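Local atomic coordinates of CghA (Chaetomium globosum, PDB entry 6KBC), a protein that belongs to the calycin clan and binds a ligand in a pocket lined by its beta-rich N-terminal and C-terminal domains. Residues T48-A53 with F244-A249; W183-A188 with V253-R258. All blocks are in the same frame, centred on the assembly; numbering follows the deposited sequence.

Interaction 1 (T48-A53 with F244-A249); sequences TWLFDA and FVRAQA. With WK1 ((2S)-3-[(2S,4E)-4-[[(1R,2S,4aR,6S,8R,8aS)-2-[(E)-but-2-en-2-yl]-6,8-dimethyl-1,2,4a,5,6,7,8,8a-octahydronaphthalen-1-yl]-oxidanyl-methylidene]-3,5-bis(oxidanylidene)pyrrolidin-2-yl]-2-methyl-2-oxidanyl-propanoic acid), chain B.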
loop_
_atom_site.group_PDB
_atom_site.type_symbol
_atom_site.label_atom_id
_atom_site.label_comp_id
_atom_site.label_asym_id
_atom_site.label_seq_id
_atom_site.Cartn_x
_atom_site.Cartn_y
_atom_site.Cartn_z
ATOM N N THR A 48 -1.911 -7.094 -6.814
ATOM C CA THR A 48 -2.558 -6.218 -5.850
ATOM C C THR A 48 -2.820 -4.867 -6.490
ATOM O O THR A 48 -1.930 -4.286 -7.118
ATOM C CB THR A 48 -1.698 -6.045 -4.586
ATOM O OG1 THR A 48 -1.303 -7.332 -4.101
ATOM C CG2 THR A 48 -2.483 -5.317 -3.502
ATOM N N TRP A 49 -4.053 -4.389 -6.347
ATOM C CA TRP A 49 -4.427 -3.015 -6.645
ATOM C C TRP A 49 -4.914 -2.404 -5.342
ATOM O O TRP A 49 -5.916 -2.859 -4.783
ATOM C CB TRP A 49 -5.531 -2.948 -7.709
ATOM C CG TRP A 49 -5.133 -3.495 -9.055
ATOM C CD1 TRP A 49 -4.775 -2.774 -10.162
ATOM C CD2 TRP A 49 -5.052 -4.870 -9.428
ATOM N NE1 TRP A 49 -4.489 -3.621 -11.202
ATOM C CE2 TRP A 49 -4.646 -4.913 -10.776
ATOM C CE3 TRP A 49 -5.281 -6.073 -8.754
ATOM C CZ2 TRP A 49 -4.463 -6.112 -11.461
ATOM C CZ3 TRP A 49 -5.101 -7.262 -9.438
ATOM C CH2 TRP A 49 -4.692 -7.271 -10.773
ATOM N N LEU A 50 -4.201 -1.398 -4.848
ATOM C CA LEU A 50 -4.508 -0.802 -3.552
ATOM C C LEU A 50 -5.037 0.612 -3.734
ATOM O O LEU A 50 -4.469 1.402 -4.494
ATOM C CB LEU A 50 -3.265 -0.768 -2.646
ATOM C CG LEU A 50 -3.366 -0.099 -1.261
ATOM C CD1 LEU A 50 -2.393 -0.789 -0.288
ATOM C CD2 LEU A 50 -3.085 1.419 -1.313
ATOM N N PHE A 51 -6.095 0.942 -2.996
ATOM C CA PHE A 51 -6.676 2.282 -3.002
ATOM C C PHE A 51 -6.927 2.677 -1.559
ATOM O O PHE A 51 -7.488 1.893 -0.795
ATOM C CB PHE A 51 -8.006 2.350 -3.777
ATOM C CG PHE A 51 -7.919 1.876 -5.207
ATOM C CD1 PHE A 51 -7.968 0.524 -5.505
ATOM C CD2 PHE A 51 -7.826 2.790 -6.247
ATOM C CE1 PHE A 51 -7.898 0.090 -6.834
ATOM C CE2 PHE A 51 -7.760 2.366 -7.572
ATOM C CZ PHE A 51 -7.796 1.013 -7.861
ATOM N N ASP A 52 -6.551 3.893 -1.180
ATOM C CA ASP A 52 -6.793 4.270 0.202
ATOM C C ASP A 52 -7.173 5.738 0.297
ATOM O O ASP A 52 -7.130 6.492 -0.680
ATOM C CB ASP A 52 -5.586 3.971 1.113
ATOM C CG ASP A 52 -4.315 4.655 0.654
ATOM O OD1 ASP A 52 -4.409 5.708 -0.025
ATOM O OD2 ASP A 52 -3.212 4.147 0.986
ATOM N N ALA A 53 -7.532 6.135 1.511
ATOM C CA ALA A 53 -7.936 7.503 1.771
ATOM C C ALA A 53 -7.837 7.718 3.268
ATOM O O ALA A 53 -8.168 6.824 4.043
ATOM C CB ALA A 53 -9.371 7.746 1.302
ATOM N N PHE A 244 4.399 -0.701 5.075
ATOM C CA PHE A 244 3.679 0.254 4.232
ATOM C C PHE A 244 3.550 1.575 4.969
ATOM O O PHE A 244 3.202 1.591 6.150
ATOM C CB PHE A 244 2.277 -0.250 3.882
ATOM C CG PHE A 244 1.451 0.761 3.099
ATOM C CD1 PHE A 244 1.543 0.824 1.718
ATOM C CD2 PHE A 244 0.608 1.654 3.752
ATOM C CE1 PHE A 244 0.792 1.768 0.980
ATOM C CE2 PHE A 244 -0.148 2.599 3.035
ATOM C CZ PHE A 244 -0.046 2.655 1.649
ATOM N N VAL A 245 3.798 2.690 4.274
ATOM C CA VAL A 245 3.556 4.013 4.846
ATOM C C VAL A 245 2.889 4.886 3.806
ATOM O O VAL A 245 3.329 4.932 2.654
ATOM C CB VAL A 245 4.852 4.727 5.290
ATOM C CG1 VAL A 245 4.536 6.112 5.818
ATOM C CG2 VAL A 245 5.607 3.931 6.312
ATOM N N ARG A 246 1.881 5.644 4.227
ATOM C CA ARG A 246 1.472 6.829 3.479
ATOM C C ARG A 246 1.185 7.914 4.494
ATOM O O ARG A 246 0.383 7.699 5.403
ATOM C CB ARG A 246 0.242 6.578 2.611
ATOM C CG ARG A 246 -0.072 7.804 1.736
ATOM C CD ARG A 246 -1.411 7.690 1.034
ATOM N NE ARG A 246 -1.605 6.400 0.379
ATOM C CZ ARG A 246 -0.988 6.009 -0.735
ATOM N NH1 ARG A 246 -0.123 6.810 -1.354
ATOM N NH2 ARG A 246 -1.270 4.818 -1.247
ATOM N N ALA A 247 1.851 9.057 4.364
ATOM C CA ALA A 247 1.711 10.103 5.364
ATOM C C ALA A 247 1.849 11.459 4.703
ATOM O O ALA A 247 2.566 11.612 3.713
ATOM C CB ALA A 247 2.762 9.995 6.471
ATOM N N GLN A 248 1.209 12.451 5.312
ATOM C CA GLN A 248 1.320 13.843 4.888
ATOM C C GLN A 248 1.562 14.701 6.119
ATOM O O GLN A 248 0.867 14.545 7.129
ATOM C CB GLN A 248 0.057 14.313 4.159
ATOM C CG GLN A 248 0.135 15.807 3.759
ATOM C CD GLN A 248 -1.070 16.269 2.965
ATOM O OE1 GLN A 248 -2.209 15.969 3.314
ATOM N NE2 GLN A 248 -0.817 16.966 1.869
ATOM N N ALA A 249 2.557 15.581 6.050
ATOM C CA ALA A 249 2.869 16.488 7.158
ATOM C C ALA A 249 3.355 17.795 6.557
ATOM O O ALA A 249 4.436 17.839 5.965
ATOM C CB ALA A 249 3.924 15.899 8.099
HETATM O O WK1 B . -6.481 -8.793 5.888
HETATM C C17 WK1 B . -6.273 -7.615 5.751
HETATM O O1 WK1 B . -7.151 -6.800 5.786
HETATM C C19 WK1 B . -4.898 -7.124 5.543
HETATM O O2 WK1 B . -3.949 -8.128 5.658
HETATM C C18 WK1 B . -4.572 -6.131 6.616
HETATM C C20 WK1 B . -4.924 -6.590 4.138
HETATM C C22 WK1 B . -3.766 -5.716 3.878
HETATM N N WK1 B . -3.732 -4.977 2.630
HETATM C C21 WK1 B . -2.525 -5.081 2.084
HETATM O O5 WK1 B . -2.210 -4.486 0.958
HETATM C C23 WK1 B . -2.450 -6.312 3.919
HETATM O O4 WK1 B . -1.994 -7.103 4.869
HETATM C C24 WK1 B . -1.601 -5.941 2.840
HETATM C C16 WK1 B . -0.216 -6.343 2.622
HETATM O O3 WK1 B . 0.322 -7.105 3.492
HETATM C C9 WK1 B . 0.563 -5.771 1.512
HETATM C C8 WK1 B . 1.043 -4.444 2.166
HETATM C C12 WK1 B . 0.089 -3.670 3.052
HETATM C C13 WK1 B . -0.640 -2.670 2.609
HETATM C C90 WK1 B . -1.575 -1.933 3.505
HETATM C C14 WK1 B . -0.051 -4.037 4.486
HETATM C C7 WK1 B . 2.274 -4.645 2.996
HETATM C C6 WK1 B . 3.308 -5.235 2.459
HETATM C C3 WK1 B . 3.090 -5.925 1.150
HETATM C C4 WK1 B . 1.744 -6.613 1.051
HETATM C C5 WK1 B . 1.551 -6.998 -0.403
HETATM C C11 WK1 B . 0.331 -7.851 -0.552
HETATM C C2 WK1 B . 4.213 -6.801 0.659
HETATM C C1 WK1 B . 4.009 -6.903 -0.820
HETATM C C10 WK1 B . 5.126 -7.549 -1.570
HETATM C C WK1 B . 2.746 -7.676 -1.043
#
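Asp52 and Arg246 sit opposite one another on strands 48-53 and 244-249, their CA atoms 9.3 Å apart. The segment axes come no closer than 9.9 Å and run in roughly the same direction, 33° apart. No backbone hydrogen bond joins them: each strand pairs within its own domain, and the gap is spanned by side chains.

A salt bridge, tip to tip, carries the contact. Asp52 CG takes the crowded position between the backbone N and the carbonyl carbon (chi1 57°), and Arg246 comes to it side-on. Both donors go to a single oxygen. Arg246 NE reaches Asp52 OD2 at 2.8 Å with an N-H...O angle of 156°, using the syn lone pair; Arg246 NH2 meets Asp52 OD2 at 3.0 Å, also on the syn side but out of the carboxylate plane. OD2 lies in the guanidinium plane, yet the carboxylate is turned steeply out of that plane. Asp52 OD1 accepts from Gly225 N, while Arg246 NH2 has a second carboxylate partner in Asp227.

Apolar groups border this pair. Leu50 CD2 lies at the edge of the guanidinium, 3.9 Å from Arg246 NH2, and Leu50 CD1 packs obliquely on Phe244 CE1 at 4.3 Å. Phe244 CZ, in turn, approaches Asp52 OD2 at 3.6 Å. On the pocket side Leu50 CD1 touches WK1 C13 at 3.9 Å, and WK1 C90 lies over one face of the Phe244 ring.

The chemistry is that of a buried ion pair behind a hydrophobic pocket wall. Arg246 is gripped by carboxylates from two neighbouring strands, those of Asp52 and Asp227, and the bond to Gly225 helps hold the Asp52 carboxylate in its rotation behind Leu50 and Phe244, two of the residues that meet WK1.

Interaction 2 (W183-A188 with V253-R258); sequences WFRPIA and VMAVMR. With WK1 ((2S)-3-[(2S,4E)-4-[[(1R,2S,4aR,6S,8R,8aS)-2-[(E)-but-2-en-2-yl]-6,8-dimethyl-1,2,4a,5,6,7,8,8a-octahydronaphthalen-1-yl]-oxidanyl-methylidene]-3,5-bis(oxidanylidene)pyrrolidin-2-yl]-2-methyl-2-oxidanyl-propanoic acid), chain B.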
loop_
_atom_site.group_PDB
_atom_site.type_symbol
_atom_site.label_atom_id
_atom_site.label_comp_id
_atom_site.label_asym_id
_atom_site.label_seq_id
_atom_site.Cartn_x
_atom_site.Cartn_y
_atom_site.Cartn_z
ATOM N N TRP A 183 6.254 -3.215 -6.500
ATOM C CA TRP A 183 5.284 -2.409 -5.778
ATOM C C TRP A 183 5.651 -0.965 -6.050
ATOM O O TRP A 183 6.764 -0.534 -5.744
ATOM C CB TRP A 183 5.290 -2.703 -4.277
ATOM C CG TRP A 183 4.267 -1.905 -3.543
ATOM C CD1 TRP A 183 4.236 -0.543 -3.395
ATOM C CD2 TRP A 183 3.115 -2.406 -2.872
ATOM N NE1 TRP A 183 3.135 -0.176 -2.664
ATOM C CE2 TRP A 183 2.432 -1.300 -2.328
ATOM C CE3 TRP A 183 2.603 -3.685 -2.657
ATOM C CZ2 TRP A 183 1.252 -1.435 -1.608
ATOM C CZ3 TRP A 183 1.440 -3.818 -1.942
ATOM C CH2 TRP A 183 0.767 -2.696 -1.433
ATOM N N PHE A 184 4.735 -0.218 -6.648
ATOM C CA PHE A 184 4.980 1.189 -6.877
ATOM C C PHE A 184 3.620 1.877 -6.904
ATOM O O PHE A 184 2.586 1.252 -6.650
ATOM C CB PHE A 184 5.805 1.389 -8.155
ATOM C CG PHE A 184 5.139 0.837 -9.377
ATOM C CD1 PHE A 184 5.340 -0.492 -9.753
ATOM C CD2 PHE A 184 4.280 1.624 -10.126
ATOM C CE1 PHE A 184 4.698 -1.019 -10.864
ATOM C CE2 PHE A 184 3.644 1.110 -11.243
ATOM C CZ PHE A 184 3.854 -0.207 -11.615
ATOM N N ARG A 185 3.613 3.160 -7.226
ATOM C CA ARG A 185 2.424 3.979 -7.006
ATOM C C ARG A 185 1.961 4.617 -8.306
ATOM O O ARG A 185 2.487 5.669 -8.712
ATOM C CB ARG A 185 2.717 5.032 -5.939
ATOM C CG ARG A 185 2.910 4.374 -4.566
ATOM C CD ARG A 185 3.612 5.280 -3.573
ATOM N NE ARG A 185 4.997 5.515 -3.941
ATOM C CZ ARG A 185 6.005 4.708 -3.618
ATOM N NH1 ARG A 185 5.778 3.615 -2.901
ATOM N NH2 ARG A 185 7.232 5.004 -4.015
ATOM N N PRO A 186 0.986 4.024 -8.989
ATOM C CA PRO A 186 0.434 4.680 -10.188
ATOM C C PRO A 186 -0.104 6.067 -9.904
ATOM O O PRO A 186 0.010 6.960 -10.758
ATOM C CB PRO A 186 -0.670 3.712 -10.623
ATOM C CG PRO A 186 -0.164 2.378 -10.176
ATOM C CD PRO A 186 0.446 2.664 -8.813
ATOM N N ILE A 187 -0.694 6.284 -8.731
ATOM C CA ILE A 187 -1.041 7.625 -8.281
ATOM C C ILE A 187 -0.445 7.827 -6.897
ATOM O O ILE A 187 -0.916 7.232 -5.917
ATOM C CB ILE A 187 -2.550 7.878 -8.264
ATOM C CG1 ILE A 187 -3.139 7.636 -9.654
ATOM C CG2 ILE A 187 -2.802 9.292 -7.806
ATOM C CD1 ILE A 187 -4.648 7.522 -9.654
ATOM N N ALA A 188 0.576 8.677 -6.825
ATOM C CA ALA A 188 1.317 8.887 -5.590
ATOM C C ALA A 188 0.477 9.630 -4.564
ATOM O O ALA A 188 0.532 9.315 -3.368
ATOM C CB ALA A 188 2.598 9.664 -5.893
ATOM N N VAL A 253 4.741 14.850 1.523
ATOM C CA VAL A 253 3.970 13.634 1.321
ATOM C C VAL A 253 4.965 12.497 1.157
ATOM O O VAL A 253 5.911 12.607 0.370
ATOM C CB VAL A 253 3.043 13.747 0.103
ATOM C CG1 VAL A 253 2.461 12.391 -0.251
ATOM C CG2 VAL A 253 1.923 14.749 0.402
ATOM N N MET A 254 4.765 11.423 1.906
ATOM C CA MET A 254 5.700 10.306 1.878
ATOM C C MET A 254 4.945 9.001 1.742
ATOM O O MET A 254 3.863 8.823 2.319
ATOM C CB MET A 254 6.609 10.264 3.121
ATOM C CG MET A 254 5.953 9.873 4.426
ATOM S SD MET A 254 6.632 10.751 5.869
ATOM C CE MET A 254 6.417 12.497 5.471
ATOM N N ALA A 255 5.506 8.094 0.943
ATOM C CA ALA A 255 4.890 6.802 0.717
ATOM C C ALA A 255 6.002 5.774 0.635
ATOM O O ALA A 255 7.054 6.039 0.055
ATOM C CB ALA A 255 4.028 6.795 -0.552
ATOM N N VAL A 256 5.796 4.637 1.281
ATOM C CA VAL A 256 6.875 3.679 1.495
ATOM C C VAL A 256 6.320 2.282 1.340
ATOM O O VAL A 256 5.234 1.974 1.835
ATOM C CB VAL A 256 7.524 3.815 2.896
ATOM C CG1 VAL A 256 8.555 2.697 3.125
ATOM C CG2 VAL A 256 8.188 5.170 3.053
ATOM N N MET A 257 7.084 1.424 0.675
ATOM C CA MET A 257 6.912 -0.023 0.771
ATOM C C MET A 257 8.323 -0.549 0.980
ATOM O O MET A 257 9.120 -0.522 0.036
ATOM C CB MET A 257 6.266 -0.606 -0.488
ATOM C CG MET A 257 5.893 -2.096 -0.382
ATOM S SD MET A 257 5.281 -2.735 1.200
ATOM C CE MET A 257 3.627 -2.109 1.062
ATOM N N ARG A 258 8.652 -0.948 2.216
ATOM C CA ARG A 258 9.983 -1.444 2.566
ATOM C C ARG A 258 9.889 -2.915 2.970
ATOM O O ARG A 258 9.077 -3.276 3.832
ATOM C CB ARG A 258 10.635 -0.614 3.701
ATOM C CG ARG A 258 12.116 -1.045 3.958
ATOM C CD ARG A 258 12.012 -2.134 5.014
ATOM N NE ARG A 258 11.612 -1.696 6.347
ATOM C CZ ARG A 258 10.922 -2.439 7.190
ATOM N NH1 ARG A 258 10.171 -3.419 6.685
ATOM N NH2 ARG A 258 10.726 -2.039 8.438
HETATM O O WK1 B . -6.481 -8.793 5.888
HETATM C C17 WK1 B . -6.273 -7.615 5.751
HETATM O O1 WK1 B . -7.151 -6.800 5.786
HETATM C C19 WK1 B . -4.898 -7.124 5.543
HETATM O O2 WK1 B . -3.949 -8.128 5.658
HETATM C C18 WK1 B . -4.572 -6.131 6.616
HETATM C C20 WK1 B . -4.924 -6.590 4.138
HETATM C C22 WK1 B . -3.766 -5.716 3.878
HETATM N N WK1 B . -3.732 -4.977 2.630
HETATM C C21 WK1 B . -2.525 -5.081 2.084
HETATM O O5 WK1 B . -2.210 -4.486 0.958
HETATM C C23 WK1 B . -2.450 -6.312 3.919
HETATM O O4 WK1 B . -1.994 -7.103 4.869
HETATM C C24 WK1 B . -1.601 -5.941 2.840
HETATM C C16 WK1 B . -0.216 -6.343 2.622
HETATM O O3 WK1 B . 0.322 -7.105 3.492
HETATM C C9 WK1 B . 0.563 -5.771 1.512
HETATM C C8 WK1 B . 1.043 -4.444 2.166
HETATM C C12 WK1 B . 0.089 -3.670 3.052
HETATM C C13 WK1 B . -0.640 -2.670 2.609
HETATM C C90 WK1 B . -1.575 -1.933 3.505
HETATM C C14 WK1 B . -0.051 -4.037 4.486
HETATM C C7 WK1 B . 2.274 -4.645 2.996
HETATM C C6 WK1 B . 3.308 -5.235 2.459
HETATM C C3 WK1 B . 3.090 -5.925 1.150
HETATM C C4 WK1 B . 1.744 -6.613 1.051
HETATM C C5 WK1 B . 1.551 -6.998 -0.403
HETATM C C11 WK1 B . 0.331 -7.851 -0.552
HETATM C C2 WK1 B . 4.213 -6.801 0.659
HETATM C C1 WK1 B . 4.009 -6.903 -0.820
HETATM C C10 WK1 B . 5.126 -7.549 -1.570
HETATM C C WK1 B . 2.746 -7.676 -1.043
HETATM O O HOH W 1 3.609 2.920 -0.910
#
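Trp183 and Met257 both send CG anti to the backbone N (chi1 -178° for Trp183), which puts each CG on the side facing the other strand; the two strands run antiparallel and belong to different domains. Met257 then bends at chi2 and chi3; the latter, 78°, turns CE back over the indole. The two side chains cross at about a right angle.

Met257 covers one face of the indole. Its CB sits 3.5 Å from Trp183 CD1, above the pyrrole part, while CE makes a CH-pi contact 3.6 Å from the centroid of the Trp183 six-membered ring, 12° off the normal. Met257 SD is farther, 4.7 Å from that centroid, in an oblique Met-aromatic contact. Trp183 NE1 is tied to Asp227 OD2, which helps hold the indole in its rotation.

Two residues along the strand, Arg185 CD presses on Ala255 CB at 3.4 Å, and Ala255 O lies over a face of the guanidinium, toward its rim. Arg185 NH1 donates to Asn272 O and to a water at 3.0 Å, which in turn bonds weakly to Val256 O.

The ligand completes the packing: Met257 SD meets WK1 C6 at 3.4 Å and Trp183 CZ3 meets WK1 C5 at 3.5 Å. Sulfur, methyl and indole thus form an apolar, polarisable surface against the ligand's fused carbocycle, with the polar Arg185 bonds kept behind it.

Overall arrangement
The two contacts have centres about 7 Å apart, and both span the boundary between the N-terminal and C-terminal domains. Along the chain their segments alternate: 48-53, 183-188, 244-249, 253-258. On the C-terminal side, strands 239-249 and 252-261 are consecutive antiparallel neighbours, joined by probable hydrogen bonds such as Val245 O to Val256 N, and Phe244 packs against Met257. On the N-terminal side, strand 223-231 lies between strands 46-54 and 181-200, and its Asp227 serves Arg246 of interaction 1 through one oxygen and Trp183 of interaction 2 through the other. Both contacts touch WK1, so the domain interface also forms part of the pocket wall.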